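PDB 4Z9E: DNA/RNA-binding protein Alba from Thermoplasma volcanium, which probably binds double-stranded DNA tightly without sequence specificity and takes part in its compaction. Local coordinates for residues A[17-20]-A[21-25]. Numbering follows the deposited sequence.
Sequences YVLA and VVTQF
The flat carbonyl group of Leu19 meets Thr23 in two ways. Thr23 N approaches nearly along the C=O axis at 2.8 Å from Leu19 O, whereas Thr23 OG1 reaches the same oxygen from above the carbonyl plane, 46° out of it. The contact follows the last nine residues of helix 14-25, the connecting helix of the beta-alpha-beta unit that joins strand 6-8 to the parallel strand 31-37 in the Alba fold. The hydroxyl bond is short, with Thr23 OG1 2.7 Å from Leu19 O. It depends on a chi1 of -54°, which sets OG1 beside the residue's own backbone N and places it within bonding distance of the carbonyl four residues back. Threonine suits this exposed side of the helix because its hydroxyl can be satisfied by the helix itself. The Leu19 side chain crosses Thr23 obliquely, with CG 4.1 Å from OG1.

At the neighbouring carbonyl, Gln24 N also donates from above the plane, lying 3.2 Å from Ala20 O. With chi1 at -68°, Gln24 CG sits beside its own backbone N and 3.3 Å from Ala20 O, and the side chain, extended beyond CG, also touches Asn5. Alanine, with its single methyl, adds little bulk on this partly exposed flank.

Val18 and Val21 lie on the buried flank. Val18 packs on Thr51 and Phe55 of helix 41-55, while Val21 spans Thr51 and Ile7 of strand 6-8; compact, beta-branched side chains suit such close packing. The buried Tyr17 packs on Val47 and Ile7, and its OH is hydrogen-bonded to Lys12 N. Val22, only partly exposed, rests on Ile56. Its N donates to Val18 O, and Val22 CG2 lies 3.4 Å from that oxygen; likewise Val21 N binds Tyr17 O, with Val21 CG2 3.3 Å from it.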
ATOM      1  N   TYR A  17      -9.512 -12.915   6.247  1.00 49.76           N
ATOM      2  CA  TYR A  17      -9.712 -12.117   5.060  1.00 48.56           C
ATOM      3  C   TYR A  17      -9.289 -12.882   3.823  1.00 49.04           C
ATOM      4  O   TYR A  17      -9.916 -12.759   2.775  1.00 47.97           O
ATOM      5  CB  TYR A  17      -9.026 -10.770   5.213  1.00 48.23           C
ATOM      6  CG  TYR A  17      -9.543  -9.989   6.412  1.00 48.46           C
ATOM      7  CD1 TYR A  17     -10.847  -9.480   6.436  1.00 47.18           C
ATOM      8  CD2 TYR A  17      -8.736  -9.769   7.523  1.00 48.86           C
ATOM      9  CE1 TYR A  17     -11.325  -8.778   7.548  1.00 47.93           C
ATOM     10  CE2 TYR A  17      -9.200  -9.064   8.636  1.00 49.34           C
ATOM     11  CZ  TYR A  17     -10.484  -8.565   8.642  1.00 49.77           C
ATOM     12  OH  TYR A  17     -10.905  -7.852   9.755  1.00 57.34           O
ATOM     13  N   VAL A  18      -8.246 -13.706   3.950  1.00 52.29           N
ATOM     14  CA  VAL A  18      -7.805 -14.522   2.827  1.00 48.11           C
ATOM     15  C   VAL A  18      -8.924 -15.509   2.476  1.00 51.37           C
ATOM     16  O   VAL A  18      -9.210 -15.767   1.300  1.00 50.77           O
ATOM     17  CB  VAL A  18      -6.495 -15.270   3.147  1.00 49.28           C
ATOM     18  CG1 VAL A  18      -6.110 -16.220   2.010  1.00 42.71           C
ATOM     19  CG2 VAL A  18      -5.360 -14.293   3.402  1.00 45.99           C
ATOM     20  N   LEU A  19      -9.575 -16.032   3.511  1.00 52.19           N
ATOM     21  CA  LEU A  19     -10.690 -16.953   3.352  1.00 50.63           C
ATOM     22  C   LEU A  19     -11.874 -16.301   2.648  1.00 54.01           C
ATOM     23  O   LEU A  19     -12.449 -16.886   1.712  1.00 55.36           O
ATOM     24  CB  LEU A  19     -11.108 -17.511   4.716  1.00 52.02           C
ATOM     25  CG  LEU A  19     -12.147 -18.652   4.741  1.00 56.96           C
ATOM     26  CD1 LEU A  19     -11.719 -19.866   3.916  1.00 52.13           C
ATOM     27  CD2 LEU A  19     -12.431 -19.055   6.175  1.00 49.36           C
ATOM     28  N   ALA A  20     -12.233 -15.096   3.093  1.00 49.55           N
ATOM     29  CA  ALA A  20     -13.293 -14.320   2.469  1.00 46.39           C
ATOM     30  C   ALA A  20     -13.060 -14.124   0.973  1.00 51.83           C
ATOM     31  O   ALA A  20     -13.986 -14.217   0.166  1.00 54.53           O
ATOM     32  CB  ALA A  20     -13.393 -12.977   3.159  1.00 50.02           C
ATOM     33  N   VAL A  21     -11.804 -13.874   0.608  1.00 55.64           N
ATOM     34  CA  VAL A  21     -11.399 -13.685  -0.783  1.00 49.39           C
ATOM     35  C   VAL A  21     -11.571 -14.999  -1.537  1.00 54.42           C
ATOM     36  O   VAL A  21     -12.188 -15.028  -2.605  1.00 57.41           O
ATOM     37  CB  VAL A  21      -9.922 -13.171  -0.856  1.00 53.83           C
ATOM     38  CG1 VAL A  21      -9.332 -13.249  -2.255  1.00 51.80           C
ATOM     39  CG2 VAL A  21      -9.809 -11.748  -0.327  1.00 46.99           C
ATOM     40  N   VAL A  22     -11.042 -16.093  -0.984  1.00 59.80           N
ATOM     41  CA  VAL A  22     -11.115 -17.386  -1.675  1.00 58.05           C
ATOM     42  C   VAL A  22     -12.570 -17.835  -1.837  1.00 54.77           C
ATOM     43  O   VAL A  22     -13.011 -18.160  -2.931  1.00 58.67           O
ATOM     44  CB  VAL A  22     -10.258 -18.473  -0.994  1.00 58.38           C
ATOM     45  CG1 VAL A  22     -10.545 -19.836  -1.614  1.00 55.21           C
ATOM     46  CG2 VAL A  22      -8.783 -18.127  -1.144  1.00 61.27           C
ATOM     47  N   THR A  23     -13.316 -17.825  -0.746  1.00 56.24           N
ATOM     48  CA  THR A  23     -14.752 -18.114  -0.796  1.00 60.27           C
ATOM     49  C   THR A  23     -15.444 -17.454  -1.974  1.00 62.60           C
ATOM     50  O   THR A  23     -16.171 -18.104  -2.730  1.00 66.32           O
ATOM     51  CB  THR A  23     -15.437 -17.615   0.475  1.00 58.73           C
ATOM     52  OG1 THR A  23     -14.763 -18.175   1.595  1.00 63.06           O
ATOM     53  CG2 THR A  23     -16.906 -18.041   0.520  1.00 58.95           C
ATOM     54  N   GLN A  24     -15.210 -16.157  -2.128  1.00 63.99           N
ATOM     55  CA  GLN A  24     -15.911 -15.395  -3.138  1.00 64.58           C
ATOM     56  C   GLN A  24     -15.475 -15.697  -4.556  1.00 64.44           C
ATOM     57  O   GLN A  24     -16.301 -15.654  -5.456  1.00 68.91           O
ATOM     58  CB  GLN A  24     -15.897 -13.912  -2.790  1.00 68.77           C
ATOM     59  CG  GLN A  24     -16.761 -13.672  -1.552  1.00 78.51           C
ATOM     60  CD  GLN A  24     -16.851 -12.226  -1.134  1.00 84.78           C
ATOM     61  OE1 GLN A  24     -16.594 -11.318  -1.929  1.00 89.52           O
ATOM     62  NE2 GLN A  24     -17.226 -12.002   0.127  1.00 82.60           N
ATOM     63  N   PHE A  25     -14.199 -16.038  -4.756  1.00 67.28           N
ATOM     64  CA  PHE A  25     -13.744 -16.531  -6.067  1.00 67.10           C
ATOM     65  C   PHE A  25     -14.384 -17.871  -6.461  1.00 69.44           C
ATOM     66  O   PHE A  25     -14.627 -18.133  -7.638  1.00 73.97           O
ATOM     67  CB  PHE A  25     -12.229 -16.703  -6.096  1.00 72.49           C
ATOM     68  CG  PHE A  25     -11.484 -15.489  -6.554  1.00 74.89           C
ATOM     69  CD1 PHE A  25     -11.799 -14.872  -7.760  1.00 76.02           C
ATOM     70  CD2 PHE A  25     -10.443 -14.975  -5.788  1.00 70.09           C
ATOM     71  CE1 PHE A  25     -11.105 -13.752  -8.177  1.00 74.49           C
ATOM     72  CE2 PHE A  25      -9.747 -13.861  -6.199  1.00 60.74           C
ATOM     73  CZ  PHE A  25     -10.075 -13.250  -7.391  1.00 69.01           C
TER